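Local coordinates for protein succinate-semialdehyde dehydrogenase (Streptococcus pyogenes MGAS1882, PDB 4OGD) that probably oxidises succinic semialdehyde to succinate with NADP+ as cofactor, at residues 116-122 and 446-452; 287-293 and 341-346. All coordinates share one frame. Residues are numbered along the deposited sequence.

Along the chain, interaction 2 is nested within the loop closed by interaction 1: the order is 116-122, 287-293, 341-346 and then 446-452. The two contacts lie on opposite sides of the chain's centre, their centres about 50 Å apart and their nearest atoms about 33 Å apart, and they share no sheet. Interaction 1 belongs to the small antiparallel sheet of strands 106-107, 113-120 and 448-455, which meets the second subunit, as the oligomerisation sheet of aldehyde dehydrogenases does. Interaction 2 lies beside the seven-stranded mixed sheet, on strand 345-348, consistent with the catalytic domain. One contact therefore serves dimerisation, whereas the other packs a helix end against the approach to a sheet strand, inside one subunit.

Interaction 1 (116-122 and 446-452); sequences YYLKQST and FVNEHLI
Build two extended strands, 116-120 and 448-452, antiparallel at 150° with axes 4.3 Å apart at closest approach. Y116, L118 and Q120 form hydrogen-bonded pairs with I452, H450 and N448, each closed by two backbone N-to-O bonds: Y116 N to I452 O is 3.1 Å, and L118 N to H450 O and N448 N to Q120 O are each 2.8 Å. Y117-L451 and K119-E449 are the non-hydrogen-bonded pairs between them. On the face of Y116, L118 and Q120, Y116 takes chi1 p, which turns a ring face toward I452 in a CH-pi contact, I452 CB lying 3.8 Å from the Y116 ring centroid; the branch carbon itself sits over the ring, and beta-branched residues are at home in strands. L118 (mt) packs CB at 4.3 Å from H450 CB. Q120, m then t, carries OE1 to H450 ND1, which donates a 2.7 Å hydrogen bond; with chi1 t, H450 presents its ring edge to Q120 OE1. These strands belong to the oligomerisation sheet of the aldehyde dehydrogenase fold, and L451 and I452 pair in parallel with a strand of the second subunit. The far ends of this polar row also cross the interface: Q120 NE2 bonds A405 O, N448 ND2 bonds T409 O and H450 NE2 bonds S412 OG, all of the second subunit. On the other face, Y117 is also p, its CD1 3.8 Å from E449 CB, and a water links Y117 OH (2.9 Å) to E449 OE2 (2.7 Å). Beyond Q120, T122 adopts chi1 p, so that OG1 donates to F446 O at 2.8 Å while its methyl CG2 rests 3.6 Å from N448 CB.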
# COMPACT_ATOMS: atom_id res chain seq x y z
N TYR A 116 17.84 -11.94 -6.15
CA TYR A 116 17.17 -12.09 -4.86
C TYR A 116 16.67 -10.73 -4.41
O TYR A 116 17.02 -9.71 -4.99
CB TYR A 116 18.10 -12.69 -3.80
CG TYR A 116 19.36 -11.89 -3.55
CD1 TYR A 116 19.44 -10.99 -2.50
CD2 TYR A 116 20.48 -12.06 -4.36
CE1 TYR A 116 20.61 -10.27 -2.26
CE2 TYR A 116 21.65 -11.34 -4.13
CZ TYR A 116 21.70 -10.45 -3.08
OH TYR A 116 22.86 -9.74 -2.86
N TYR A 117 15.85 -10.70 -3.38
CA TYR A 117 15.56 -9.40 -2.78
C TYR A 117 15.72 -9.43 -1.28
O TYR A 117 15.44 -10.44 -0.62
CB TYR A 117 14.21 -8.82 -3.22
CG TYR A 117 12.96 -9.51 -2.69
CD1 TYR A 117 12.42 -9.14 -1.46
CD2 TYR A 117 12.29 -10.46 -3.44
CE1 TYR A 117 11.26 -9.73 -0.98
CE2 TYR A 117 11.12 -11.06 -2.96
CZ TYR A 117 10.63 -10.69 -1.73
OH TYR A 117 9.47 -11.26 -1.23
N LEU A 118 16.20 -8.31 -0.75
CA LEU A 118 16.36 -8.15 0.69
C LEU A 118 15.11 -7.50 1.25
O LEU A 118 14.33 -6.89 0.51
CB LEU A 118 17.59 -7.28 0.97
CG LEU A 118 18.88 -7.83 0.36
CD1 LEU A 118 20.00 -6.81 0.50
CD2 LEU A 118 19.28 -9.14 1.03
N LYS A 119 14.91 -7.64 2.56
CA LYS A 119 13.84 -6.93 3.23
C LYS A 119 14.47 -5.97 4.21
O LYS A 119 15.01 -6.38 5.24
CB LYS A 119 12.89 -7.90 3.93
CG LYS A 119 12.06 -8.72 2.96
CD LYS A 119 11.32 -9.85 3.65
CE LYS A 119 10.48 -10.62 2.64
NZ LYS A 119 9.85 -11.85 3.23
N GLN A 120 14.44 -4.69 3.87
CA GLN A 120 15.21 -3.71 4.62
C GLN A 120 14.33 -2.65 5.26
O GLN A 120 13.21 -2.39 4.80
CB GLN A 120 16.23 -3.04 3.69
CG GLN A 120 17.24 -4.04 3.12
CD GLN A 120 18.30 -3.37 2.28
OE1 GLN A 120 17.99 -2.63 1.35
NE2 GLN A 120 19.57 -3.59 2.64
N SER A 121 14.83 -2.04 6.33
CA SER A 121 14.13 -0.91 6.93
C SER A 121 14.11 0.27 5.96
O SER A 121 14.92 0.34 5.03
CB SER A 121 14.81 -0.48 8.23
OG SER A 121 16.14 -0.06 7.96
N THR A 122 13.18 1.18 6.20
CA THR A 122 13.04 2.36 5.35
C THR A 122 13.18 3.68 6.09
O THR A 122 13.65 4.66 5.51
CB THR A 122 11.71 2.34 4.59
OG1 THR A 122 10.62 2.10 5.50
CG2 THR A 122 11.73 1.23 3.55
N PHE A 446 6.06 -1.73 5.61
CA PHE A 446 6.99 -0.62 5.47
C PHE A 446 8.44 -1.08 5.32
O PHE A 446 9.38 -0.41 5.77
CB PHE A 446 6.79 0.40 6.59
CG PHE A 446 5.38 0.91 6.67
CD1 PHE A 446 4.92 1.84 5.74
CD2 PHE A 446 4.50 0.43 7.63
CE1 PHE A 446 3.63 2.31 5.79
CE2 PHE A 446 3.19 0.89 7.69
CZ PHE A 446 2.75 1.83 6.76
N VAL A 447 8.61 -2.23 4.68
CA VAL A 447 9.94 -2.70 4.34
C VAL A 447 10.24 -2.41 2.88
O VAL A 447 9.34 -2.40 2.03
CB VAL A 447 10.15 -4.21 4.62
CG1 VAL A 447 9.65 -4.58 6.01
CG2 VAL A 447 9.51 -5.06 3.56
N ASN A 448 11.51 -2.16 2.61
CA ASN A 448 12.00 -1.99 1.26
C ASN A 448 12.35 -3.38 0.76
O ASN A 448 13.31 -4.00 1.24
CB ASN A 448 13.24 -1.09 1.27
CG ASN A 448 13.98 -1.07 -0.06
OD1 ASN A 448 13.48 -1.56 -1.07
ND2 ASN A 448 15.18 -0.49 -0.06
N GLU A 449 11.56 -3.87 -0.17
CA GLU A 449 11.87 -5.12 -0.86
C GLU A 449 12.87 -4.75 -1.94
O GLU A 449 12.52 -4.23 -2.99
CB GLU A 449 10.60 -5.76 -1.41
CG GLU A 449 9.67 -6.27 -0.29
CD GLU A 449 8.19 -6.13 -0.60
OE1 GLU A 449 7.76 -5.06 -1.09
OE2 GLU A 449 7.43 -7.10 -0.35
N HIS A 450 14.14 -5.00 -1.65
CA HIS A 450 15.25 -4.45 -2.42
C HIS A 450 15.84 -5.53 -3.32
O HIS A 450 16.49 -6.46 -2.83
CB HIS A 450 16.31 -3.93 -1.43
CG HIS A 450 17.51 -3.30 -2.06
ND1 HIS A 450 18.46 -2.65 -1.31
CD2 HIS A 450 17.93 -3.22 -3.35
CE1 HIS A 450 19.42 -2.20 -2.10
NE2 HIS A 450 19.12 -2.52 -3.34
N LEU A 451 15.60 -5.40 -4.62
CA LEU A 451 16.09 -6.36 -5.61
C LEU A 451 17.59 -6.18 -5.82
O LEU A 451 18.07 -5.06 -5.98
CB LEU A 451 15.39 -6.14 -6.95
CG LEU A 451 15.97 -6.85 -8.17
CD1 LEU A 451 15.75 -8.35 -8.06
CD2 LEU A 451 15.32 -6.31 -9.44
N ILE A 452 18.32 -7.30 -5.80
CA ILE A 452 19.71 -7.34 -6.25
C ILE A 452 19.80 -8.30 -7.42
O ILE A 452 19.42 -9.48 -7.31
CB ILE A 452 20.66 -7.83 -5.14
CG1 ILE A 452 20.38 -7.09 -3.83
CG2 ILE A 452 22.11 -7.66 -5.59
CD1 ILE A 452 20.77 -5.66 -3.87
O HOH W 1 7.98 -9.60 0.56
O HOH W 2 15.54 1.15 2.50

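Interaction 2 (287-293 and 341-346); sequences FKTAKWG and FVMPTI
The two segments run roughly antiparallel, with F287 opposite P344 (CA to CA 6.0 Å) and W292 opposite F341 (7.7 Å), and they meet through side chains rather than backbone pairing. F287, near the C-terminal end of helix 276-288, takes chi1 m (-88°) and points its ring at the second segment: CD2 lies 3.4 Å from P344 CB and 3.5 Å from I346 CG1, and I346 CD1 sits over the ring face, 4.3 Å from the centroid, as a CH-pi contact. The chain then turns, A290 N bonding F287 O at 3.3 Å, and the small A290 brings CB to within 3.6 Å of P344 CG. W292, chi1 p, has an indole broad enough to span F341, M343 and P344: CZ3 is 3.9 Å from P344 CD, M343 CB lies over one face, and W292 CB is 3.8 Å from F341 CD1. P344's compact apolar ring fits among F287, A290 and W292. G293 has phi/psi 157/-152°, where a CB would jam against the preceding carbonyl; its O meets the F341 ring edge, 3.2 Å from CZ. This apolar seam joins a helix end to strand 345-348 of the seven-stranded sheet, consistent with the catalytic domain of aldehyde dehydrogenases, with helix 244-256 behind F287 and strand 327-330 alongside I346.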
# COMPACT_ATOMS: atom_id res chain seq x y z
N PHE A 287 -29.01 -10.52 25.53
CA PHE A 287 -28.83 -9.12 25.87
C PHE A 287 -29.35 -8.79 27.27
O PHE A 287 -28.82 -7.91 27.95
CB PHE A 287 -29.48 -8.23 24.80
CG PHE A 287 -28.56 -7.90 23.64
CD1 PHE A 287 -27.71 -8.87 23.11
CD2 PHE A 287 -28.55 -6.63 23.08
CE1 PHE A 287 -26.86 -8.56 22.04
CE2 PHE A 287 -27.71 -6.32 22.01
CZ PHE A 287 -26.87 -7.28 21.50
N LYS A 288 -30.38 -9.52 27.71
CA LYS A 288 -30.94 -9.32 29.04
C LYS A 288 -29.99 -9.70 30.17
O LYS A 288 -30.14 -9.22 31.29
CB LYS A 288 -32.24 -10.11 29.20
CG LYS A 288 -33.46 -9.37 28.66
CD LYS A 288 -34.68 -10.28 28.65
CE LYS A 288 -35.93 -9.53 28.25
NZ LYS A 288 -37.11 -10.44 28.23
N THR A 289 -29.01 -10.53 29.85
CA THR A 289 -28.07 -11.00 30.86
C THR A 289 -27.00 -9.98 31.20
O THR A 289 -26.26 -10.16 32.17
CB THR A 289 -27.38 -12.32 30.45
OG1 THR A 289 -26.49 -12.09 29.35
CG2 THR A 289 -28.41 -13.36 30.06
N ALA A 290 -26.92 -8.91 30.42
CA ALA A 290 -25.90 -7.87 30.64
C ALA A 290 -26.00 -7.22 32.01
O ALA A 290 -27.09 -6.86 32.47
CB ALA A 290 -25.98 -6.81 29.56
N LYS A 291 -24.85 -7.06 32.65
CA LYS A 291 -24.78 -6.35 33.92
C LYS A 291 -23.83 -5.18 33.79
O LYS A 291 -22.61 -5.36 33.80
CB LYS A 291 -24.31 -7.28 35.03
CG LYS A 291 -24.29 -6.64 36.41
CD LYS A 291 -24.26 -7.67 37.52
CE LYS A 291 -24.37 -7.01 38.88
NZ LYS A 291 -23.36 -5.92 39.01
N TRP A 292 -24.37 -3.98 33.64
CA TRP A 292 -23.52 -2.79 33.53
C TRP A 292 -23.09 -2.30 34.90
O TRP A 292 -23.76 -2.56 35.91
CB TRP A 292 -24.19 -1.67 32.74
CG TRP A 292 -25.57 -1.34 33.18
CD1 TRP A 292 -25.94 -0.46 34.15
CD2 TRP A 292 -26.79 -1.89 32.65
NE1 TRP A 292 -27.32 -0.43 34.26
CE2 TRP A 292 -27.86 -1.30 33.35
CE3 TRP A 292 -27.07 -2.83 31.64
CZ2 TRP A 292 -29.19 -1.61 33.08
CZ3 TRP A 292 -28.40 -3.14 31.37
CH2 TRP A 292 -29.44 -2.53 32.09
N GLY A 293 -21.97 -1.60 34.93
CA GLY A 293 -21.47 -1.05 36.17
C GLY A 293 -19.98 -0.79 36.14
O GLY A 293 -19.40 -0.53 35.08
N PHE A 341 -22.86 5.26 30.09
CA PHE A 341 -23.52 3.99 29.83
C PHE A 341 -24.63 4.03 28.77
O PHE A 341 -25.45 4.95 28.74
CB PHE A 341 -24.10 3.41 31.12
CG PHE A 341 -23.05 2.88 32.07
CD1 PHE A 341 -22.52 1.62 31.87
CD2 PHE A 341 -22.62 3.63 33.15
CE1 PHE A 341 -21.56 1.11 32.73
CE2 PHE A 341 -21.65 3.14 34.02
CZ PHE A 341 -21.13 1.87 33.81
N VAL A 342 -24.64 3.01 27.92
CA VAL A 342 -25.73 2.76 26.98
C VAL A 342 -26.18 1.32 27.19
O VAL A 342 -25.36 0.40 27.22
CB VAL A 342 -25.25 2.96 25.51
CG1 VAL A 342 -26.35 2.55 24.51
CG2 VAL A 342 -24.83 4.40 25.28
N MET A 343 -27.48 1.09 27.39
CA MET A 343 -27.93 -0.28 27.61
C MET A 343 -27.96 -1.05 26.30
O MET A 343 -28.14 -0.46 25.24
CB MET A 343 -29.30 -0.33 28.31
CG MET A 343 -30.50 -0.31 27.39
SD MET A 343 -32.03 -0.61 28.32
CE MET A 343 -32.03 -2.39 28.44
N PRO A 344 -27.75 -2.37 26.38
CA PRO A 344 -27.86 -3.22 25.19
C PRO A 344 -29.22 -3.01 24.54
O PRO A 344 -30.25 -3.04 25.22
CB PRO A 344 -27.74 -4.63 25.75
CG PRO A 344 -26.93 -4.45 27.00
CD PRO A 344 -27.41 -3.16 27.58
N THR A 345 -29.22 -2.76 23.24
CA THR A 345 -30.42 -2.37 22.53
C THR A 345 -30.47 -3.19 21.25
O THR A 345 -29.43 -3.41 20.63
CB THR A 345 -30.37 -0.87 22.21
OG1 THR A 345 -30.27 -0.12 23.43
CG2 THR A 345 -31.61 -0.42 21.44
N ILE A 346 -31.65 -3.66 20.86
CA ILE A 346 -31.79 -4.43 19.63
C ILE A 346 -32.78 -3.73 18.72
O ILE A 346 -33.87 -3.38 19.14
CB ILE A 346 -32.27 -5.87 19.89
CG1 ILE A 346 -31.31 -6.58 20.85
CG2 ILE A 346 -32.40 -6.65 18.57
CD1 ILE A 346 -31.80 -7.93 21.34